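Local coordinates for protein rRNA adenine N-6-methyltransferase (Saccharopolyspora erythraea, PDB 6NVM) that dimethylates a specific adenine of 23S rRNA with S-adenosyl-L-methionine as methyl donor, lowering ribosomal affinity for macrolide, lincosamide and streptogramin B antibiotics, at residues W181-V186 against M237-F242; W189-W194 against A229-Y234; L266-V271 against W285-E290. One frame throughout, in Å; residues are numbered along the deposited sequence. Where two conformers were deposited one is given.

Contact 1 of 3, residues W181-V186 against M237-F242. With SO4 (sulfate ion), chain B.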
loop_
_atom_site.group_PDB
_atom_site.type_symbol
_atom_site.label_atom_id
_atom_site.label_comp_id
_atom_site.label_asym_id
_atom_site.label_seq_id
_atom_site.Cartn_x
_atom_site.Cartn_y
_atom_site.Cartn_z
ATOM N N TRP A 181 5.925 -11.975 -4.619
ATOM C CA TRP A 181 6.015 -10.520 -4.625
ATOM C C TRP A 181 5.304 -9.930 -5.832
ATOM O O TRP A 181 5.516 -10.371 -6.968
ATOM C CB TRP A 181 7.476 -10.067 -4.617
ATOM C CG TRP A 181 8.154 -10.400 -3.342
ATOM C CD1 TRP A 181 8.875 -11.524 -3.065
ATOM C CD2 TRP A 181 8.158 -9.612 -2.152
ATOM N NE1 TRP A 181 9.334 -11.481 -1.771
ATOM C CE2 TRP A 181 8.905 -10.317 -1.189
ATOM C CE3 TRP A 181 7.602 -8.379 -1.807
ATOM C CZ2 TRP A 181 9.119 -9.828 0.093
ATOM C CZ3 TRP A 181 7.813 -7.893 -0.528
ATOM C CH2 TRP A 181 8.565 -8.620 0.407
ATOM N N SER A 182 4.471 -8.930 -5.574
ATOM C CA SER A 182 3.833 -8.166 -6.634
ATOM C C SER A 182 4.864 -7.332 -7.385
ATOM O O SER A 182 5.793 -6.778 -6.791
ATOM C CB SER A 182 2.762 -7.255 -6.035
ATOM O OG SER A 182 2.343 -6.264 -6.956
ATOM N N ARG A 183 4.692 -7.248 -8.703
ATOM C CA ARG A 183 5.549 -6.397 -9.519
ATOM C C ARG A 183 5.491 -4.944 -9.058
ATOM O O ARG A 183 6.519 -4.259 -9.005
ATOM C CB ARG A 183 5.126 -6.512 -10.983
ATOM C CG ARG A 183 5.803 -5.540 -11.951
ATOM C CD ARG A 183 5.131 -5.610 -13.321
ATOM N NE ARG A 183 5.244 -4.368 -14.086
ATOM C CZ ARG A 183 4.487 -3.290 -13.889
ATOM N NH1 ARG A 183 3.568 -3.277 -12.931
ATOM N NH2 ARG A 183 4.660 -2.207 -14.639
ATOM N N LEU A 184 4.295 -4.446 -8.749
ATOM C CA LEU A 184 4.172 -3.062 -8.306
ATOM C C LEU A 184 4.927 -2.832 -7.001
ATOM O O LEU A 184 5.536 -1.776 -6.806
ATOM C CB LEU A 184 2.696 -2.693 -8.152
ATOM C CG LEU A 184 2.390 -1.248 -7.741
ATOM C CD1 LEU A 184 2.885 -0.256 -8.786
ATOM C CD2 LEU A 184 0.897 -1.068 -7.513
ATOM N N THR A 185 4.913 -3.819 -6.102
ATOM C CA THR A 185 5.653 -3.690 -4.850
ATOM C C THR A 185 7.148 -3.550 -5.111
ATOM O O THR A 185 7.817 -2.702 -4.508
ATOM C CB THR A 185 5.381 -4.900 -3.950
ATOM O OG1 THR A 185 3.975 -4.995 -3.686
ATOM C CG2 THR A 185 6.121 -4.772 -2.628
ATOM N N VAL A 186 7.688 -4.371 -6.014
ATOM C CA VAL A 186 9.112 -4.295 -6.339
ATOM C C VAL A 186 9.436 -2.961 -7.005
ATOM O O VAL A 186 10.445 -2.319 -6.682
ATOM C CB VAL A 186 9.510 -5.487 -7.227
ATOM C CG1 VAL A 186 10.970 -5.377 -7.673
ATOM C CG2 VAL A 186 9.261 -6.803 -6.495
ATOM N N MET A 237 14.903 -2.175 -15.282
ATOM C CA MET A 237 15.391 -3.524 -15.008
ATOM C C MET A 237 14.275 -4.417 -14.477
ATOM O O MET A 237 14.152 -5.577 -14.888
ATOM C CB MET A 237 16.547 -3.472 -14.008
ATOM C CG MET A 237 17.064 -4.844 -13.549
ATOM S SD MET A 237 17.914 -4.788 -11.961
ATOM C CE MET A 237 16.546 -4.440 -10.845
ATOM N N VAL A 238 13.470 -3.904 -13.545
ATOM C CA VAL A 238 12.383 -4.697 -12.978
ATOM C C VAL A 238 11.367 -5.039 -14.057
ATOM O O VAL A 238 10.937 -6.192 -14.182
ATOM C CB VAL A 238 11.737 -3.948 -11.799
ATOM C CG1 VAL A 238 10.515 -4.699 -11.292
ATOM C CG2 VAL A 238 12.752 -3.773 -10.673
ATOM N N GLU A 239 10.971 -4.042 -14.852
ATOM C CA GLU A 239 10.072 -4.289 -15.975
ATOM C C GLU A 239 10.613 -5.395 -16.872
ATOM O O GLU A 239 9.901 -6.346 -17.207
ATOM C CB GLU A 239 9.875 -3.006 -16.784
ATOM C CG GLU A 239 9.068 -1.930 -16.079
ATOM C CD GLU A 239 7.576 -2.213 -16.081
ATOM O OE1 GLU A 239 7.175 -3.349 -16.416
ATOM O OE2 GLU A 239 6.800 -1.290 -15.751
ATOM N N LEU A 240 11.882 -5.278 -17.262
ATOM C CA LEU A 240 12.485 -6.246 -18.172
ATOM C C LEU A 240 12.374 -7.667 -17.635
ATOM O O LEU A 240 12.058 -8.600 -18.381
ATOM C CB LEU A 240 13.950 -5.877 -18.412
ATOM C CG LEU A 240 14.807 -6.889 -19.169
ATOM C CD1 LEU A 240 14.235 -7.152 -20.553
ATOM C CD2 LEU A 240 16.239 -6.380 -19.254
ATOM N N CYS A 241 12.634 -7.855 -16.343
ATOM C CA CYS A 241 12.674 -9.201 -15.782
ATOM C C CYS A 241 11.283 -9.786 -15.575
ATOM O O CYS A 241 11.115 -11.006 -15.667
ATOM C CB CYS A 241 13.435 -9.195 -14.456
ATOM S SG CYS A 241 15.199 -8.849 -14.625
ATOM N N PHE A 242 10.282 -8.950 -15.296
ATOM C CA PHE A 242 8.938 -9.456 -15.061
ATOM C C PHE A 242 8.223 -9.864 -16.346
ATOM O O PHE A 242 7.183 -10.527 -16.266
ATOM C CB PHE A 242 8.108 -8.417 -14.298
ATOM C CG PHE A 242 8.164 -8.587 -12.801
ATOM C CD1 PHE A 242 9.172 -7.990 -12.055
ATOM C CD2 PHE A 242 7.219 -9.364 -12.144
ATOM C CE1 PHE A 242 9.231 -8.152 -10.680
ATOM C CE2 PHE A 242 7.267 -9.530 -10.765
ATOM C CZ PHE A 242 8.276 -8.927 -10.032
HETATM S S SO4 B . 1.186 -5.455 -10.702
HETATM O O1 SO4 B . 0.750 -6.536 -11.583
HETATM O O2 SO4 B . 2.020 -4.523 -11.454
HETATM O O3 SO4 B . 1.952 -6.016 -9.592
HETATM O O4 SO4 B . 0.020 -4.744 -10.180
#
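V238 meets V186 across the gap between helices 228-243 and 183-188, each side chain starting out toward the other helix. The two CG1 methyls touch at 3.7 Å, and V186 CG1 also rests against V238 CG2. Short branched side chains suit this spot, because they fill it while letting the helices come near. One residue on, E239 faces R183 at a more exposed margin. R183 CG stands anti to its backbone N (chi1 172°), and the chain runs on extended to NE, long enough to present one side of the guanidinium to the carboxylate. R183 NE bonds to E239 OE1 at 3.2 Å, R183 NH2 to E239 OE2 at 2.6 Å. This salt bridge is side-on and twofold, but twisted: the two planes lie 56° apart, and OE1 is approached from above the carboxylate plane. F242, a turn beyond V238, lays one ring face under the aliphatic root of the same arginine, with R183 CB 3.9 Å from the ring centroid in a CH-pi contact. V186 CG2 comes obliquely to F242 CZ at 4.2 Å. R183 thus turns its CB and CG to the aromatic ring and its charge to the acid. Its NH1 lies very close to a sulfate, probably from crystallisation, at a distance short enough to be doubtful; S182 OG (2.7 Å) and L184 N (2.9 Å) hold sulfate O3 more convincingly. An anion held by the N-cap side chain and an early backbone N-H is characteristic of a helix N terminus, here where the Rossmann-like methyltransferase domain meets the C-terminal helical domain of Erm enzymes.

Contact 2 of 3, residues W189-W194 against A229-Y234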
loop_
_atom_site.group_PDB
_atom_site.type_symbol
_atom_site.label_atom_id
_atom_site.label_comp_id
_atom_site.label_asym_id
_atom_site.label_seq_id
_atom_site.Cartn_x
_atom_site.Cartn_y
_atom_site.Cartn_z
ATOM N N TRP A 189 9.285 -0.175 -4.334
ATOM C CA TRP A 189 10.055 -0.382 -3.111
ATOM C C TRP A 189 11.078 0.712 -2.842
ATOM O O TRP A 189 11.301 1.032 -1.661
ATOM C CB TRP A 189 10.750 -1.749 -3.186
ATOM C CG TRP A 189 11.285 -2.226 -1.881
ATOM C CD1 TRP A 189 12.580 -2.171 -1.449
ATOM C CD2 TRP A 189 10.537 -2.837 -0.826
ATOM N NE1 TRP A 189 12.682 -2.711 -0.189
ATOM C CE2 TRP A 189 11.441 -3.128 0.215
ATOM C CE3 TRP A 189 9.191 -3.169 -0.662
ATOM C CZ2 TRP A 189 11.041 -3.740 1.401
ATOM C CZ3 TRP A 189 8.795 -3.774 0.519
ATOM C CH2 TRP A 189 9.717 -4.056 1.532
ATOM N N PRO A 190 11.746 1.299 -3.839
ATOM C CA PRO A 190 12.665 2.405 -3.536
ATOM C C PRO A 190 11.971 3.623 -2.960
ATOM O O PRO A 190 12.640 4.444 -2.327
ATOM C CB PRO A 190 13.310 2.711 -4.892
ATOM C CG PRO A 190 13.177 1.452 -5.665
ATOM C CD PRO A 190 11.857 0.877 -5.245
ATOM N N LEU A 191 10.654 3.757 -3.138
ATOM C CA LEU A 191 9.905 4.895 -2.619
ATOM C C LEU A 191 9.010 4.550 -1.441
ATOM O O LEU A 191 8.769 5.418 -0.601
ATOM C CB LEU A 191 9.029 5.514 -3.716
ATOM C CG LEU A 191 9.712 6.014 -4.990
ATOM C CD1 LEU A 191 8.685 6.660 -5.923
ATOM C CD2 LEU A 191 10.818 6.987 -4.656
ATOM N N PHE A 192 8.527 3.307 -1.355
ATOM C CA PHE A 192 7.546 2.900 -0.357
ATOM C C PHE A 192 7.945 1.604 0.329
ATOM O O PHE A 192 8.401 0.660 -0.321
ATOM C CB PHE A 192 6.172 2.688 -0.991
ATOM C CG PHE A 192 5.412 3.952 -1.217
ATOM C CD1 PHE A 192 5.579 4.680 -2.383
ATOM C CD2 PHE A 192 4.519 4.411 -0.261
ATOM C CE1 PHE A 192 4.881 5.844 -2.585
ATOM C CE2 PHE A 192 3.812 5.572 -0.467
ATOM C CZ PHE A 192 3.998 6.288 -1.627
ATOM N N GLU A 193 7.746 1.560 1.641
ATOM C CA GLU A 193 7.714 0.306 2.382
ATOM C C GLU A 193 6.299 -0.264 2.320
ATOM O O GLU A 193 5.314 0.480 2.369
ATOM C CB GLU A 193 8.143 0.522 3.839
ATOM C CG GLU A 193 9.480 1.246 4.007
ATOM C CD GLU A 193 9.770 1.644 5.454
ATOM O OE1 GLU A 193 8.870 1.529 6.308
ATOM O OE2 GLU A 193 10.909 2.073 5.736
ATOM N N TRP A 194 6.202 -1.582 2.157
ATOM C CA TRP A 194 4.931 -2.301 2.154
ATOM C C TRP A 194 4.976 -3.286 3.313
ATOM O O TRP A 194 5.863 -4.143 3.362
ATOM C CB TRP A 194 4.700 -3.052 0.837
ATOM C CG TRP A 194 4.649 -2.206 -0.419
ATOM C CD1 TRP A 194 5.655 -1.447 -0.942
ATOM C CD2 TRP A 194 3.543 -2.079 -1.323
ATOM N NE1 TRP A 194 5.238 -0.840 -2.107
ATOM C CE2 TRP A 194 3.946 -1.215 -2.362
ATOM C CE3 TRP A 194 2.247 -2.608 -1.349
ATOM C CZ2 TRP A 194 3.100 -0.867 -3.413
ATOM C CZ3 TRP A 194 1.405 -2.255 -2.389
ATOM C CH2 TRP A 194 1.836 -1.394 -3.408
ATOM N N ALA A 229 17.608 9.475 -12.553
ATOM C CA ALA A 229 17.833 8.538 -13.646
ATOM C C ALA A 229 18.177 7.146 -13.134
ATOM O O ALA A 229 17.819 6.149 -13.772
ATOM C CB ALA A 229 18.946 9.052 -14.560
ATOM N N ALA A 230 18.872 7.050 -11.999
ATOM C CA ALA A 230 19.150 5.733 -11.437
ATOM C C ALA A 230 17.855 5.005 -11.108
ATOM O O ALA A 230 17.713 3.813 -11.405
ATOM C CB ALA A 230 20.034 5.859 -10.197
ATOM N N LEU A 231 16.889 5.705 -10.505
ATOM C CA LEU A 231 15.598 5.086 -10.235
ATOM C C LEU A 231 14.945 4.601 -11.524
ATOM O O LEU A 231 14.384 3.499 -11.566
ATOM C CB LEU A 231 14.682 6.068 -9.514
ATOM C CG LEU A 231 13.256 5.561 -9.282
ATOM C CD1 LEU A 231 13.257 4.316 -8.405
ATOM C CD2 LEU A 231 12.399 6.650 -8.659
ATOM N N GLU A 232 14.998 5.412 -12.584
ATOM C CA GLU A 232 14.421 4.997 -13.859
ATOM C C GLU A 232 15.119 3.755 -14.400
ATOM O O GLU A 232 14.468 2.866 -14.962
ATOM C CB GLU A 232 14.498 6.142 -14.873
ATOM C CG GLU A 232 13.584 7.319 -14.547
ATOM C CD GLU A 232 13.592 8.398 -15.618
ATOM O OE1 GLU A 232 13.992 8.105 -16.763
ATOM O OE2 GLU A 232 13.196 9.543 -15.312
ATOM N N ARG A 233 16.445 3.674 -14.246
ATOM C CA ARG A 233 17.160 2.485 -14.693
ATOM C C ARG A 233 16.752 1.264 -13.873
ATOM O O ARG A 233 16.629 0.158 -14.414
ATOM C CB ARG A 233 18.669 2.721 -14.626
ATOM C CG ARG A 233 19.167 3.738 -15.662
ATOM C CD ARG A 233 20.681 3.701 -15.840
ATOM N NE ARG A 233 21.392 3.950 -14.588
ATOM C CZ ARG A 233 21.653 5.156 -14.089
ATOM N NH1 ARG A 233 21.267 6.253 -14.729
ATOM N NH2 ARG A 233 22.303 5.265 -12.939
ATOM N N TYR A 234 16.517 1.450 -12.571
ATOM C CA TYR A 234 16.002 0.363 -11.741
ATOM C C TYR A 234 14.638 -0.100 -12.236
ATOM O O TYR A 234 14.390 -1.303 -12.380
ATOM C CB TYR A 234 15.915 0.819 -10.285
ATOM C CG TYR A 234 15.175 -0.131 -9.367
ATOM C CD1 TYR A 234 15.828 -1.195 -8.761
ATOM C CD2 TYR A 234 13.822 0.044 -9.100
ATOM C CE1 TYR A 234 15.155 -2.061 -7.910
ATOM C CE2 TYR A 234 13.141 -0.816 -8.255
ATOM C CZ TYR A 234 13.811 -1.864 -7.661
ATOM O OH TYR A 234 13.137 -2.717 -6.819
#
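P190 pushes its pyrrolidine ring into the hollow between L231 and Y234, which stand three residues apart on helix 228-243 and so project from the same side of it. The ring is a blunt knob, and its atoms divide the hollow between them. P190 CB bears on L231 CD1 at 3.9 Å, while P190 CG, at the crest, reaches Y234 CE2 at 3.4 Å, a close fit for two carbons. P190 CD follows at 3.7 Å from the same Y234 CE2. Proline and tyrosine meet tip to tip, the proline coming obliquely to the aromatic ring. Y234 CG lies anti to its backbone N (chi1 170°), and the ring beyond it reaches P190. L231 repeats the fit in the other sense: its forked end is the bump, with CD1 against P190 and CD2 facing L191 CD2 at a looser 4.3 Å. Leucine suits this place because its two methyls can serve two neighbours at once. Proline suits the turn, since its compact ring already fixes phi near the observed value and presents a rigid apolar surface. No hydrogen bond crosses between the segments, which meet through apolar packing. The phenol of Y234 is nevertheless satisfied, bonding to the carbonyl of V186 in helix 183-188. Around this core, W285 of helix 282-292 packs on Y234, L226 touches both Y234 and L231, and P224 lies against L191. The contact therefore sits where the turn between helix 183-188 and strand 192-200, at the edge of the large sheet, meets the start of helix 228-243.

Contact 3 of 3, residues L266-V271 against W285-E290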
loop_
_atom_site.group_PDB
_atom_site.type_symbol
_atom_site.label_atom_id
_atom_site.label_comp_id
_atom_site.label_asym_id
_atom_site.label_seq_id
_atom_site.Cartn_x
_atom_site.Cartn_y
_atom_site.Cartn_z
ATOM N N LEU A 266 23.885 -11.296 -10.328
ATOM C CA LEU A 266 23.121 -12.378 -9.715
ATOM C C LEU A 266 23.810 -12.882 -8.454
ATOM O O LEU A 266 23.181 -13.014 -7.397
ATOM C CB LEU A 266 22.929 -13.513 -10.723
ATOM C CG LEU A 266 22.001 -13.193 -11.893
ATOM C CD1 LEU A 266 22.120 -14.263 -12.973
ATOM C CD2 LEU A 266 20.556 -13.069 -11.428
ATOM N N ASP A 267 25.116 -13.150 -8.542
ATOM C CA ASP A 267 25.842 -13.648 -7.381
ATOM C C ASP A 267 25.841 -12.621 -6.249
ATOM O O ASP A 267 25.663 -12.974 -5.080
ATOM C CB ASP A 267 27.274 -14.018 -7.773
ATOM C CG ASP A 267 27.360 -15.335 -8.547
ATOM O OD1 ASP A 267 26.318 -16.000 -8.752
ATOM O OD2 ASP A 267 28.484 -15.712 -8.949
ATOM N N HIS A 268 26.044 -11.343 -6.581
ATOM C CA HIS A 268 26.013 -10.292 -5.567
ATOM C C HIS A 268 24.668 -10.260 -4.850
ATOM O O HIS A 268 24.608 -10.091 -3.623
ATOM C CB HIS A 268 26.319 -8.939 -6.221
ATOM C CG HIS A 268 26.285 -7.784 -5.271
ATOM N ND1 HIS A 268 27.101 -7.710 -4.162
ATOM C CD2 HIS A 268 25.532 -6.656 -5.262
ATOM C CE1 HIS A 268 26.850 -6.586 -3.510
ATOM N NE2 HIS A 268 25.903 -5.930 -4.157
ATOM N N ALA A 269 23.577 -10.425 -5.597
ATOM C CA ALA A 269 22.242 -10.403 -5.024
ATOM C C ALA A 269 21.863 -11.711 -4.346
ATOM O O ALA A 269 20.853 -11.748 -3.636
ATOM C CB ALA A 269 21.214 -10.080 -6.110
ATOM N N GLY A 270 22.643 -12.772 -4.531
ATOM C CA GLY A 270 22.256 -14.063 -4.002
ATOM C C GLY A 270 21.089 -14.685 -4.735
ATOM O O GLY A 270 20.293 -15.406 -4.121
ATOM N N VAL A 271 20.970 -14.430 -6.036
ATOM C CA VAL A 271 19.851 -14.884 -6.854
ATOM C C VAL A 271 20.369 -15.876 -7.884
ATOM O O VAL A 271 21.419 -15.657 -8.497
ATOM C CB VAL A 271 19.158 -13.688 -7.537
ATOM C CG1 VAL A 271 18.099 -14.147 -8.517
ATOM C CG2 VAL A 271 18.551 -12.757 -6.472
ATOM N N TRP A 285 16.492 -7.459 -5.342
ATOM C CA TRP A 285 16.378 -6.605 -6.519
ATOM C C TRP A 285 17.289 -5.387 -6.410
ATOM O O TRP A 285 17.919 -4.982 -7.395
ATOM C CB TRP A 285 14.929 -6.160 -6.709
ATOM C CG TRP A 285 14.001 -7.218 -7.229
ATOM C CD1 TRP A 285 12.965 -7.799 -6.557
ATOM C CD2 TRP A 285 14.005 -7.801 -8.538
ATOM N NE1 TRP A 285 12.328 -8.708 -7.363
ATOM C CE2 TRP A 285 12.949 -8.732 -8.585
ATOM C CE3 TRP A 285 14.805 -7.633 -9.671
ATOM C CZ2 TRP A 285 12.673 -9.495 -9.718
ATOM C CZ3 TRP A 285 14.526 -8.390 -10.800
ATOM C CH2 TRP A 285 13.470 -9.309 -10.812
ATOM N N LEU A 286 17.360 -4.780 -5.223
ATOM C CA LEU A 286 18.232 -3.622 -5.030
ATOM C C LEU A 286 19.698 -3.996 -5.221
ATOM O O LEU A 286 20.458 -3.274 -5.876
ATOM C CB LEU A 286 18.021 -3.033 -3.638
ATOM C CG LEU A 286 16.672 -2.388 -3.347
ATOM C CD1 LEU A 286 16.582 -2.031 -1.858
ATOM C CD2 LEU A 286 16.500 -1.165 -4.213
ATOM N N ARG A 287 20.120 -5.114 -4.632
ATOM C CA ARG A 287 21.501 -5.558 -4.799
ATOM C C ARG A 287 21.794 -5.906 -6.254
ATOM O O ARG A 287 22.868 -5.584 -6.774
ATOM C CB ARG A 287 21.776 -6.762 -3.898
ATOM C CG ARG A 287 21.973 -6.405 -2.424
ATOM C CD ARG A 287 22.873 -7.426 -1.724
ATOM N NE ARG A 287 22.315 -8.775 -1.792
ATOM C CZ ARG A 287 21.395 -9.247 -0.958
ATOM N NH1 ARG A 287 20.920 -8.486 0.020
ATOM N NH2 ARG A 287 20.946 -10.486 -1.102
ATOM N N LEU A 288 20.851 -6.571 -6.920
ATOM C CA LEU A 288 21.017 -6.889 -8.334
ATOM C C LEU A 288 21.259 -5.623 -9.145
ATOM O O LEU A 288 22.169 -5.568 -9.982
ATOM C CB LEU A 288 19.781 -7.636 -8.841
ATOM C CG LEU A 288 19.814 -8.241 -10.247
ATOM C CD1 LEU A 288 20.769 -9.430 -10.293
ATOM C CD2 LEU A 288 18.406 -8.657 -10.675
ATOM N N PHE A 289 20.445 -4.589 -8.908
ATOM C CA PHE A 289 20.588 -3.348 -9.660
ATOM C C PHE A 289 21.895 -2.653 -9.317
ATOM O O PHE A 289 22.573 -2.119 -10.200
ATOM C CB PHE A 289 19.406 -2.417 -9.382
ATOM C CG PHE A 289 19.551 -1.070 -10.033
ATOM C CD1 PHE A 289 19.425 -0.938 -11.404
ATOM C CD2 PHE A 289 19.840 0.057 -9.278
ATOM C CE1 PHE A 289 19.574 0.290 -12.013
ATOM C CE2 PHE A 289 19.991 1.293 -9.883
ATOM C CZ PHE A 289 19.861 1.409 -11.252
ATOM N N GLU A 290 22.256 -2.648 -8.032
ATOM C CA GLU A 290 23.501 -2.029 -7.596
ATOM C C GLU A 290 24.679 -2.520 -8.425
ATOM O O GLU A 290 25.466 -1.724 -8.943
ATOM C CB GLU A 290 23.710 -2.332 -6.114
ATOM C CG GLU A 290 24.982 -1.770 -5.510
ATOM C CD GLU A 290 25.114 -2.122 -4.034
ATOM O OE1 GLU A 290 24.814 -3.283 -3.659
ATOM O OE2 GLU A 290 25.504 -1.231 -3.250
#
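R287 lays its side chain across the C-terminal end of helix 259-269, touching H268 and A269 with CB, CD, NE and NH2. Its CB begins 3.8 Å from A269 CA. CD then passes over one face of the H268 imidazole, toward the rim. The bend at chi3 (-59°) brings NE round to donate to H268 O at 3.2 Å. At the tip, NH2 donates to A269 O at 2.8 Å, standing well above that carbonyl's plane. Beneath this polar layer, small A269 lets helix 282-292 come close: A269 CB lies 3.9 Å from L288 CB, and L288 CD1 lies 3.8 Å from L266 CD2. G270, with positive phi, ends the helix in a Schellman motif. On the outer side H268 NE2 donates to E290 OE1 at 2.9 Å, nearly straight at 171° and in the imidazole plane. Arginine suits a helix C terminus, where the last carbonyls lack further turns to bond them and their partial negative charge would be expected to favour a cation. The carboxylate of E290 would likewise tend to stabilise a protonated H268, although R287 nearby would oppose this, so the histidine's charge remains open.

In the fold
Contacts 1 and 2 both use helix 228-243, bringing successive turns of it against helix 183-188 and the turn that follows, and so tie the methyltransferase domain to the helical one. Contact 3 lies farther from the chain's centre, wholly among C-terminal helices. The chemistry follows place: contact 2, with no exposed residue touching, is purely apolar; contact 1 pairs an apolar interior with a salt bridge at its margin; contact 3, with as many exposed as buried residues touching, adds a polar helix-end cap above leucine packing. W285 and F289 bind the three together, W285 packing on V186, C241 and Y234, F289 on M237 and the backbone of 229-234.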